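Local coordinates for Alpha/beta hydrolase fold protein (Nakamurella multipartita, PDB 4Y7D), which is assigned to the alpha/beta hydrolase fold and is probably a hydrolase, although its substrate and reaction are not established, at residues Gly33-Val38 with Gly60-Val65; Gln16-Ala21 with Ala90-Ala95; Leu104-Gly109 with Ser129-Ser134. All coordinates share one frame; numbering follows the deposited sequence. Where two conformers were deposited one is given.

All three contacts belong to one mixed, mostly parallel sheet and its helices. Contact 1 pairs strands 35-39 and 62-66; contact 3 pairs strands 101-106 and 124-130. Their centres lie about 17 Å apart, and strands 35-39 and 101-106 are neighbours, joined through L37 and L104. Contact 2 sets edge strand 16-20 against helix 82-95, its centre about 15 Å from that of contact 1; L92 and F93 of this helix pack on I64 and L37. Along the chain, contact 1 is nested inside the loop closed by contact 2, and contact 3 follows both. Together they lead from the rim of the sheet to the probable catalytic serine turn near the chain's centre.

Contact 1. Residues Gly33-Val38 with Gly60-Val65; sequences GPPVLV and GLRAIV
The R62 guanidinium has P35 CB over one face, 3.7 Å above its plane and displaced toward the rim, while a water (water 1) lies in plane at its edge. That water accepts from R62 NE at 2.8 Å and donates to G33 O at 2.6 Å. R62 CG sits between the backbone N and the carbonyl carbon (chi1 85°), where it meets G33 O at 3.5 Å; from there the chain runs extended to NE. An alanine here would probably leave the water without its NE mate and open a gap beside the P35 ring. Four backbone bonds alternate between the strands: R62 N to P34 O, V36 N to R62 O, I64 N to V36 O, and V38 N to I64 O, the last nearly straight at 173°. V38 CG2 meets A63 CB at 4.0 Å under helix 46-58, while V36 CG2 meets L61 CD2 at 3.7 Å where helix 288-299 also packs, through L298. On the face of P35, L37 and I64, the L37 and I64 side chains cross at about a right angle, CD1 of L37 meeting CG2 of I64, under helix 82-95. Parallel strands 28° apart, linked through helix 46-58, form a beta-alpha-beta unit of the alpha/beta hydrolase fold.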
ATOM      1  N   GLY A  33      -0.741  -6.428  19.899  1.00 24.54           N
ATOM      2  CA  GLY A  33      -2.176  -6.398  19.653  1.00 24.06           C
ATOM      3  C   GLY A  33      -2.567  -7.349  18.533  1.00 24.05           C
ATOM      4  O   GLY A  33      -1.730  -8.095  18.028  1.00 22.90           O
ATOM      5  N   PRO A  34      -3.828  -7.303  18.128  1.00 24.42           N
ATOM      6  CA  PRO A  34      -4.310  -8.060  16.984  1.00 23.71           C
ATOM      7  C   PRO A  34      -3.464  -7.815  15.758  1.00 22.34           C
ATOM      8  O   PRO A  34      -3.110  -6.666  15.465  1.00 19.73           O
ATOM      9  CB  PRO A  34      -5.725  -7.521  16.780  1.00 25.00           C
ATOM     10  CG  PRO A  34      -6.140  -7.079  18.153  1.00 26.84           C
ATOM     11  CD  PRO A  34      -4.900  -6.475  18.744  1.00 25.81           C
ATOM     12  N   PRO A  35      -3.075  -8.893  15.081  1.00 20.94           N
ATOM     13  CA  PRO A  35      -2.160  -8.730  13.946  1.00 20.00           C
ATOM     14  C   PRO A  35      -2.792  -8.296  12.656  1.00 19.74           C
ATOM     15  O   PRO A  35      -3.927  -8.695  12.333  1.00 19.43           O
ATOM     16  CB  PRO A  35      -1.534 -10.134  13.804  1.00 20.67           C
ATOM     17  CG  PRO A  35      -2.634 -11.038  14.249  1.00 20.76           C
ATOM     18  CD  PRO A  35      -3.329 -10.325  15.397  1.00 22.39           C
ATOM     19  N   VAL A  36      -2.028  -7.510  11.899  1.00 19.38           N
ATOM     20  CA  VAL A  36      -2.406  -7.048  10.560  1.00 18.81           C
ATOM     21  C   VAL A  36      -1.250  -7.220   9.598  1.00 18.62           C
ATOM     22  O   VAL A  36      -0.147  -6.724   9.860  1.00 18.67           O
ATOM     23  CB  VAL A  36      -2.756  -5.554  10.615  1.00 19.28           C
ATOM     24  CG1 VAL A  36      -3.222  -5.064   9.248  1.00 19.23           C
ATOM     25  CG2 VAL A  36      -3.787  -5.314  11.696  1.00 20.54           C
ATOM     26  N   LEU A  37      -1.513  -7.911   8.496  1.00 17.31           N
ATOM     27  CA  LEU A  37      -0.572  -8.002   7.407  1.00 17.46           C
ATOM     28  C   LEU A  37      -0.694  -6.721   6.581  1.00 16.96           C
ATOM     29  O   LEU A  37      -1.780  -6.349   6.188  1.00 17.95           O
ATOM     30  CB  LEU A  37      -0.870  -9.186   6.518  1.00 17.41           C
ATOM     31  CG  LEU A  37      -0.062  -9.319   5.217  1.00 18.26           C
ATOM     32  CD1 LEU A  37       1.374  -9.743   5.545  1.00 18.91           C
ATOM     33  CD2 LEU A  37      -0.778 -10.246   4.273  1.00 19.45           C
ATOM     34  N   VAL A  38       0.411  -6.013   6.411  1.00 17.16           N
ATOM     35  CA  VAL A  38       0.455  -4.687   5.738  1.00 16.43           C
ATOM     36  C   VAL A  38       1.203  -4.892   4.410  1.00 16.78           C
ATOM     37  O   VAL A  38       2.362  -5.350   4.427  1.00 17.48           O
ATOM     38  CB  VAL A  38       1.191  -3.687   6.614  1.00 17.25           C
ATOM     39  CG1 VAL A  38       1.221  -2.319   5.964  1.00 17.99           C
ATOM     40  CG2 VAL A  38       0.481  -3.566   7.937  1.00 18.59           C
ATOM     41  N   GLY A  60      -2.726   0.189  18.949  1.00 25.49           N
ATOM     42  CA  GLY A  60      -2.689  -1.074  19.701  1.00 25.07           C
ATOM     43  C   GLY A  60      -2.928  -2.330  18.862  1.00 23.70           C
ATOM     44  O   GLY A  60      -3.526  -3.322  19.352  1.00 24.31           O
ATOM     45  N   LEU A  61      -2.473  -2.314  17.610  1.00 22.88           N
ATOM     46  CA  LEU A  61      -2.416  -3.521  16.789  1.00 22.72           C
ATOM     47  C   LEU A  61      -0.949  -3.832  16.458  1.00 22.25           C
ATOM     48  O   LEU A  61      -0.061  -2.959  16.603  1.00 21.43           O
ATOM     49  CB  LEU A  61      -3.248  -3.364  15.503  1.00 24.09           C
ATOM     50  CG  LEU A  61      -4.773  -3.210  15.736  1.00 25.51           C
ATOM     51  CD1 LEU A  61      -5.144  -1.748  15.881  1.00 27.44           C
ATOM     52  CD2 LEU A  61      -5.539  -3.789  14.551  1.00 26.85           C
ATOM     53  N   ARG A  62      -0.671  -5.081  16.041  1.00 21.64           N
ATOM     54  CA  ARG A  62       0.662  -5.439  15.641  1.00 21.92           C
ATOM     55  C   ARG A  62       0.664  -5.554  14.145  1.00 20.83           C
ATOM     56  O   ARG A  62      -0.338  -5.957  13.560  1.00 20.93           O
ATOM     57  CB  ARG A  62       1.225  -6.689  16.349  1.00 23.84           C
ATOM     58  CG  ARG A  62       0.912  -8.042  15.796  1.00 27.05           C
ATOM     59  CD  ARG A  62       1.537  -9.131  16.717  1.00 29.76           C
ATOM     60  NE  ARG A  62       1.201 -10.545  16.412  1.00 32.41           N
ATOM     61  CZ  ARG A  62       1.911 -11.357  15.593  1.00 32.47           C
ATOM     62  NH1 ARG A  62       2.987 -10.929  14.947  1.00 30.75           N
ATOM     63  NH2 ARG A  62       1.551 -12.632  15.437  1.00 34.60           N
ATOM     64  N   ALA A  63       1.757  -5.146  13.506  1.00 21.24           N
ATOM     65  CA  ALA A  63       1.847  -5.216  12.044  1.00 20.11           C
ATOM     66  C   ALA A  63       2.908  -6.211  11.581  1.00 21.22           C
ATOM     67  O   ALA A  63       3.975  -6.340  12.206  1.00 22.34           O
ATOM     68  CB  ALA A  63       2.145  -3.849  11.509  1.00 21.05           C
ATOM     69  N   ILE A  64       2.599  -6.914  10.494  1.00 19.81           N
ATOM     70  CA  ILE A  64       3.483  -7.804   9.821  1.00 20.04           C
ATOM     71  C   ILE A  64       3.690  -7.135   8.459  1.00 19.05           C
ATOM     72  O   ILE A  64       2.816  -7.176   7.624  1.00 18.89           O
ATOM     73  CB  ILE A  64       2.867  -9.230   9.700  1.00 20.75           C
ATOM     74  CG1 ILE A  64       2.604  -9.812  11.099  1.00 22.00           C
ATOM     75  CG2 ILE A  64       3.767 -10.158   8.876  1.00 21.65           C
ATOM     76  CD1 ILE A  64       1.555 -10.899  11.112  1.00 22.27           C
ATOM     77  N   VAL A  65       4.836  -6.487   8.274  1.00 19.78           N
ATOM     78  CA  VAL A  65       5.032  -5.621   7.094  1.00 19.47           C
ATOM     79  C   VAL A  65       5.976  -6.355   6.160  1.00 19.36           C
ATOM     80  O   VAL A  65       7.157  -6.538   6.514  1.00 19.72           O
ATOM     81  CB  VAL A  65       5.722  -4.313   7.523  1.00 21.79           C
ATOM     82  CG1 VAL A  65       6.030  -3.440   6.310  1.00 23.10           C
ATOM     83  CG2 VAL A  65       4.955  -3.605   8.648  1.00 22.19           C
TER
HETATM   84  O   HOH W   1      -0.804 -10.553  18.351  1.00 36.72           O

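Contact 2. Residues Gln16-Ala21 with Ala90-Ala95; sequences QTVSTA and AALFDA
T20 OG1 touches A91 CB at 3.6 Å while two backbone groups beyond these segments grip it: R22 N donates to it and G23 O accepts from it. The bond from R22 N has the connectivity of an ST turn, at the point where strand 16-20 gives way to the loop before strand 23-31. With chi1 at 85°, OG1 stands between the backbone N and the carbonyl carbon, and CG2 falls anti to the carbonyl carbon. The two branches therefore divide the work: OG1 lies against A91 CB, and CG2 rests over the helix backbone, 3.7 Å from L92 CA. One residue on, a water (water 2) bridges the segments, accepting from A21 N at 2.9 Å and donating to A91 O at 2.8 Å. A91 O also takes the helical bond from A95 N, so this carbonyl serves both the helix and the link to the strand.

In the alpha/beta hydrolase fold helices flank the central sheet; here the antiparallel edge strand 16-20 runs across residues 90-95 of helix 82-95 at 102°, the two segment axes 7.7 Å apart at closest approach. The remaining grip is apolar and comes from V18, whose CB points at the helix as that of T20 does, the two being alternate residues of one strand. V18 CG1 reaches A95 CB at 3.6 Å and L92 CD1 at 3.7 Å, and the V18 and L92 side chains cross at about a right angle. V18 CG1 is anti to the backbone N, which sets it beside its own carbonyl carbon, on the way to A95. L92 also packs on I64 and V66 of strand 62-66, while D94 forms a salt bridge with R123.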
ATOM      1  N   GLN A  16      13.518  -9.202   9.196  1.00 23.27           N
ATOM      2  CA  GLN A  16      13.695 -10.625   9.472  0.60 23.07           C
ATOM      3  C   GLN A  16      13.373 -11.404   8.229  1.00 21.99           C
ATOM      4  O   GLN A  16      12.418 -11.047   7.557  1.00 22.62           O
ATOM      5  CB  GLN A  16      12.708 -11.074  10.550  0.60 22.68           C
ATOM      6  CG  GLN A  16      12.856 -10.282  11.828  0.60 23.29           C
ATOM      7  CD  GLN A  16      12.186 -10.926  13.027  0.60 24.52           C
ATOM      8  OE1 GLN A  16      12.324 -12.144  13.239  0.60 26.26           O
ATOM      9  NE2 GLN A  16      11.495 -10.112  13.850  0.60 23.48           N
ATOM     10  N   THR A  17      14.130 -12.463   7.944  1.00 22.13           N
ATOM     11  CA  THR A  17      13.788 -13.347   6.861  1.00 23.40           C
ATOM     12  C   THR A  17      13.002 -14.511   7.450  1.00 23.46           C
ATOM     13  O   THR A  17      13.465 -15.145   8.429  1.00 25.37           O
ATOM     14  CB  THR A  17      15.042 -13.859   6.170  1.00 25.05           C
ATOM     15  OG1 THR A  17      15.772 -12.726   5.681  1.00 25.31           O
ATOM     16  CG2 THR A  17      14.691 -14.839   5.063  1.00 26.72           C
ATOM     17  N   VAL A  18      11.839 -14.782   6.906  1.00 21.51           N
ATOM     18  CA  VAL A  18      11.052 -15.907   7.355  1.00 21.73           C
ATOM     19  C   VAL A  18      11.051 -16.957   6.272  1.00 21.57           C
ATOM     20  O   VAL A  18      10.566 -16.689   5.167  1.00 21.49           O
ATOM     21  CB  VAL A  18       9.618 -15.499   7.699  1.00 21.51           C
ATOM     22  CG1 VAL A  18       8.795 -16.716   8.146  1.00 22.28           C
ATOM     23  CG2 VAL A  18       9.624 -14.455   8.790  1.00 21.50           C
ATOM     24  N   SER A  19      11.513 -18.163   6.611  1.00 21.94           N
ATOM     25  CA  SER A  19      11.501 -19.254   5.630  1.00 23.58           C
ATOM     26  C   SER A  19      10.169 -19.959   5.667  1.00 24.32           C
ATOM     27  O   SER A  19       9.858 -20.699   6.607  1.00 23.29           O
ATOM     28  CB  SER A  19      12.551 -20.311   5.861  1.00 25.62           C
ATOM     29  OG  SER A  19      13.830 -19.758   5.769  1.00 29.98           O
ATOM     30  N   THR A  20       9.425 -19.805   4.595  1.00 23.66           N
ATOM     31  CA  THR A  20       8.085 -20.400   4.469  1.00 23.94           C
ATOM     32  C   THR A  20       8.131 -21.572   3.485  1.00 23.66           C
ATOM     33  O   THR A  20       9.067 -21.744   2.724  1.00 23.00           O
ATOM     34  CB  THR A  20       7.005 -19.400   3.986  1.00 23.16           C
ATOM     35  OG1 THR A  20       6.995 -19.322   2.548  1.00 23.61           O
ATOM     36  CG2 THR A  20       7.206 -18.003   4.579  1.00 23.79           C
ATOM     37  N   ALA A  21       7.036 -22.312   3.447  1.00 24.68           N
ATOM     38  CA  ALA A  21       6.928 -23.446   2.543  1.00 25.38           C
ATOM     39  C   ALA A  21       6.918 -22.962   1.099  1.00 25.45           C
ATOM     40  O   ALA A  21       7.232 -23.756   0.217  1.00 26.05           O
ATOM     41  CB  ALA A  21       5.667 -24.265   2.843  1.00 26.24           C
ATOM     42  N   ALA A  90      -0.079 -16.580   3.026  1.00 19.49           N
ATOM     43  CA  ALA A  90      -0.701 -17.664   3.853  1.00 20.18           C
ATOM     44  C   ALA A  90       0.398 -18.556   4.400  1.00 21.63           C
ATOM     45  O   ALA A  90       0.323 -19.005   5.549  1.00 20.64           O
ATOM     46  CB  ALA A  90      -1.692 -18.479   3.005  1.00 21.64           C
ATOM     47  N   ALA A  91       1.414 -18.819   3.587  1.00 20.65           N
ATOM     48  CA  ALA A  91       2.563 -19.602   4.058  1.00 21.88           C
ATOM     49  C   ALA A  91       3.379 -18.864   5.134  1.00 21.65           C
ATOM     50  O   ALA A  91       3.903 -19.477   6.070  1.00 22.86           O
ATOM     51  CB  ALA A  91       3.439 -20.003   2.877  1.00 22.55           C
ATOM     52  N   LEU A  92       3.454 -17.544   5.029  1.00 20.14           N
ATOM     53  CA  LEU A  92       4.044 -16.720   6.062  1.00 19.47           C
ATOM     54  C   LEU A  92       3.234 -16.838   7.387  1.00 19.53           C
ATOM     55  O   LEU A  92       3.809 -17.027   8.444  1.00 19.28           O
ATOM     56  CB  LEU A  92       4.085 -15.269   5.585  1.00 18.60           C
ATOM     57  CG  LEU A  92       4.561 -14.239   6.616  1.00 19.61           C
ATOM     58  CD1 LEU A  92       5.912 -14.517   7.251  1.00 19.76           C
ATOM     59  CD2 LEU A  92       4.530 -12.869   5.957  1.00 20.06           C
ATOM     60  N   PHE A  93       1.904 -16.777   7.310  1.00 19.66           N
ATOM     61  CA  PHE A  93       1.072 -16.924   8.495  1.00 20.02           C
ATOM     62  C   PHE A  93       1.346 -18.306   9.105  1.00 20.04           C
ATOM     63  O   PHE A  93       1.526 -18.457  10.298  1.00 21.38           O
ATOM     64  CB  PHE A  93      -0.412 -16.833   8.099  1.00 20.16           C
ATOM     65  CG  PHE A  93      -0.913 -15.424   7.742  1.00 19.53           C
ATOM     66  CD1 PHE A  93      -0.090 -14.306   7.726  1.00 19.34           C
ATOM     67  CD2 PHE A  93      -2.260 -15.245   7.413  1.00 20.65           C
ATOM     68  CE1 PHE A  93      -0.599 -13.055   7.358  1.00 19.44           C
ATOM     69  CE2 PHE A  93      -2.786 -14.022   7.072  1.00 20.81           C
ATOM     70  CZ  PHE A  93      -1.943 -12.898   7.019  1.00 19.83           C
ATOM     71  N   ASP A  94       1.427 -19.330   8.262  1.00 21.12           N
ATOM     72  CA  ASP A  94       1.763 -20.682   8.762  1.00 21.16           C
ATOM     73  C   ASP A  94       3.120 -20.662   9.512  1.00 21.31           C
ATOM     74  O   ASP A  94       3.259 -21.247  10.614  1.00 20.20           O
ATOM     75  CB  ASP A  94       1.892 -21.713   7.632  1.00 22.22           C
ATOM     76  CG  ASP A  94       0.576 -22.078   6.967  1.00 23.37           C
ATOM     77  OD1 ASP A  94      -0.489 -21.702   7.463  1.00 22.21           O
ATOM     78  OD2 ASP A  94       0.641 -22.774   5.921  1.00 23.50           O
ATOM     79  N   ALA A  95       4.114 -19.997   8.917  1.00 20.11           N
ATOM     80  CA  ALA A  95       5.439 -19.903   9.505  1.00 20.72           C
ATOM     81  C   ALA A  95       5.509 -19.089  10.811  1.00 20.36           C
ATOM     82  O   ALA A  95       6.453 -19.253  11.589  1.00 21.08           O
ATOM     83  CB  ALA A  95       6.471 -19.403   8.494  1.00 20.48           C
TER
HETATM   84  O   HOH W   2       5.016 -22.018   5.532  1.00 20.94           O

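Contact 3. Residues Leu104-Gly109 with Ser129-Ser134; sequences LCWSGG and SVAAVS
W106 can be followed outward along V130. Its CB lies 3.9 Å from V130 O, and CG is at much the same distance. CD1 comes to 3.1 Å from that oxygen, which lies in the ring plane at the indole edge, and also meets V130 CG1 at 3.8 Å and A131 CB at 4.2 Å. NE1 still grazes V130 CG1 and finds its hydrogen bond elsewhere in the structure. CG anti to the backbone N (chi1 178°) starts the ring on this course. V130 O is shared, since S107 N donates to it at 3.1 Å and more weakly to A131 O. V130 N in turn bonds to C105 O, and V133 N to S107 O at 3.0 Å, which continues the backbone pairing to V133. On the opposite face, C105 SG touches S129 OG at 3.6 Å, and that hydroxyl is bonded to Y114. S107 has strained backbone angles (phi 60°, psi -125°), and its OG is hydrogen-bonded to H278 NE2. This sharp turn between strand and helix is consistent with the nucleophile elbow of alpha/beta hydrolases, making S107 the probable nucleophile. Parallel strands 101-106 and 124-130 are central in the sheet, with helix 110-119 over C105, helix 46-58 against L104 and W106, and helix 280-283 against V130.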
ATOM      1  N   LEU A 104      -4.213  -4.903   5.566  1.00 17.12           N
ATOM      2  CA  LEU A 104      -4.203  -3.512   5.088  1.00 17.17           C
ATOM      3  C   LEU A 104      -3.362  -3.486   3.822  1.00 18.00           C
ATOM      4  O   LEU A 104      -2.150  -3.776   3.858  1.00 19.07           O
ATOM      5  CB  LEU A 104      -3.588  -2.565   6.089  1.00 18.35           C
ATOM      6  CG  LEU A 104      -3.361  -1.122   5.650  1.00 17.99           C
ATOM      7  CD1 LEU A 104      -4.709  -0.453   5.464  1.00 19.05           C
ATOM      8  CD2 LEU A 104      -2.516  -0.344   6.606  1.00 18.92           C
ATOM      9  N   CYS A 105      -3.982  -3.054   2.735  1.00 16.67           N
ATOM     10  CA  CYS A 105      -3.270  -2.887   1.471  1.00 16.84           C
ATOM     11  C   CYS A 105      -3.506  -1.517   0.862  1.00 17.05           C
ATOM     12  O   CYS A 105      -4.510  -0.862   1.132  1.00 17.30           O
ATOM     13  CB  CYS A 105      -3.638  -3.970   0.495  1.00 16.42           C
ATOM     14  SG  CYS A 105      -5.338  -3.996  -0.138  1.00 18.34           S
ATOM     15  N   TRP A 106      -2.564  -1.107   0.009  1.00 16.85           N
ATOM     16  CA  TRP A 106      -2.710   0.156  -0.717  1.00 17.32           C
ATOM     17  C   TRP A 106      -2.173  -0.056  -2.096  1.00 18.53           C
ATOM     18  O   TRP A 106      -1.201  -0.773  -2.244  1.00 18.28           O
ATOM     19  CB  TRP A 106      -1.918   1.218   0.007  1.00 18.83           C
ATOM     20  CG  TRP A 106      -1.859   2.612  -0.573  1.00 19.47           C
ATOM     21  CD1 TRP A 106      -2.801   3.257  -1.318  1.00 20.95           C
ATOM     22  CD2 TRP A 106      -0.841   3.551  -0.332  1.00 22.58           C
ATOM     23  NE1 TRP A 106      -2.422   4.554  -1.565  1.00 20.60           N
ATOM     24  CE2 TRP A 106      -1.211   4.758  -0.971  1.00 22.32           C
ATOM     25  CE3 TRP A 106       0.358   3.511   0.401  1.00 23.92           C
ATOM     26  CZ2 TRP A 106      -0.414   5.902  -0.929  1.00 23.86           C
ATOM     27  CZ3 TRP A 106       1.138   4.657   0.472  1.00 24.10           C
ATOM     28  CH2 TRP A 106       0.763   5.833  -0.208  1.00 24.80           C
ATOM     29  N   SER A 107      -2.857   0.512  -3.111  1.00 18.44           N
ATOM     30  CA  SER A 107      -2.300   0.662  -4.462  1.00 19.28           C
ATOM     31  C   SER A 107      -1.934  -0.693  -5.094  1.00 19.72           C
ATOM     32  O   SER A 107      -2.789  -1.622  -5.157  1.00 18.73           O
ATOM     33  CB  SER A 107      -1.096   1.629  -4.353  1.00 20.89           C
ATOM     34  OG  SER A 107      -0.803   2.252  -5.598  1.00 24.41           O
ATOM     35  N   GLY A 108      -0.683  -0.870  -5.533  1.00 17.61           N
ATOM     36  CA  GLY A 108      -0.239  -2.154  -6.066  1.00 18.46           C
ATOM     37  C   GLY A 108      -0.192  -3.314  -5.065  1.00 17.76           C
ATOM     38  O   GLY A 108      -0.034  -4.440  -5.474  1.00 18.80           O
ATOM     39  N   GLY A 109      -0.448  -3.069  -3.784  1.00 16.49           N
ATOM     40  CA  GLY A 109      -0.679  -4.176  -2.848  1.00 17.57           C
ATOM     41  C   GLY A 109      -2.052  -4.863  -2.971  1.00 17.71           C
ATOM     42  O   GLY A 109      -2.302  -5.903  -2.369  1.00 18.01           O
ATOM     43  N   SER A 129      -8.740  -1.766   2.243  1.00 18.21           N
ATOM     44  CA  SER A 129      -8.169  -1.671   0.913  1.00 18.70           C
ATOM     45  C   SER A 129      -8.198  -0.223   0.450  1.00 18.76           C
ATOM     46  O   SER A 129      -9.255   0.342   0.108  1.00 18.18           O
ATOM     47  CB  SER A 129      -8.907  -2.568  -0.013  1.00 20.39           C
ATOM     48  OG  SER A 129      -8.362  -2.497  -1.289  1.00 23.22           O
ATOM     49  N   VAL A 130      -7.016   0.377   0.410  1.00 17.60           N
ATOM     50  CA  VAL A 130      -6.876   1.825   0.156  1.00 17.69           C
ATOM     51  C   VAL A 130      -6.437   1.999  -1.294  1.00 17.36           C
ATOM     52  O   VAL A 130      -5.374   1.501  -1.677  1.00 17.36           O
ATOM     53  CB  VAL A 130      -5.833   2.413   1.094  1.00 17.93           C
ATOM     54  CG1 VAL A 130      -5.723   3.932   0.941  1.00 18.51           C
ATOM     55  CG2 VAL A 130      -6.218   2.059   2.544  1.00 19.04           C
ATOM     56  N   ALA A 131      -7.253   2.717  -2.075  1.00 17.00           N
ATOM     57  CA  ALA A 131      -6.934   3.054  -3.474  1.00 18.24           C
ATOM     58  C   ALA A 131      -6.171   1.922  -4.143  1.00 18.26           C
ATOM     59  O   ALA A 131      -5.063   2.114  -4.664  1.00 18.60           O
ATOM     60  CB  ALA A 131      -6.160   4.356  -3.536  1.00 18.66           C
ATOM     61  N   ALA A 132      -6.782   0.738  -4.154  1.00 18.03           N
ATOM     62  CA  ALA A 132      -6.087  -0.496  -4.508  1.00 17.50           C
ATOM     63  C   ALA A 132      -6.452  -0.969  -5.896  1.00 17.30           C
ATOM     64  O   ALA A 132      -7.626  -0.949  -6.307  1.00 18.08           O
ATOM     65  CB  ALA A 132      -6.374  -1.587  -3.491  1.00 18.16           C
ATOM     66  N   VAL A 133      -5.448  -1.476  -6.600  1.00 17.87           N
ATOM     67  CA  VAL A 133      -5.686  -2.081  -7.875  1.00 17.57           C
ATOM     68  C   VAL A 133      -6.534  -3.361  -7.715  1.00 17.84           C
ATOM     69  O   VAL A 133      -6.109  -4.325  -7.100  1.00 17.85           O
ATOM     70  CB  VAL A 133      -4.369  -2.374  -8.612  1.00 18.08           C
ATOM     71  CG1 VAL A 133      -4.614  -3.132  -9.908  1.00 18.41           C
ATOM     72  CG2 VAL A 133      -3.605  -1.089  -8.922  1.00 18.72           C
ATOM     73  N   SER A 134      -7.689  -3.356  -8.360  1.00 17.42           N
ATOM     74  CA  SER A 134      -8.740  -4.376  -8.156  1.00 18.28           C
ATOM     75  C   SER A 134      -9.094  -5.114  -9.443  1.00 18.31           C
ATOM     76  O   SER A 134      -9.932  -6.057  -9.423  1.00 18.00           O
ATOM     77  CB  SER A 134      -9.984  -3.725  -7.554  1.00 17.59           C
ATOM     78  OG  SER A 134     -10.476  -2.699  -8.422  1.00 17.49           O
TER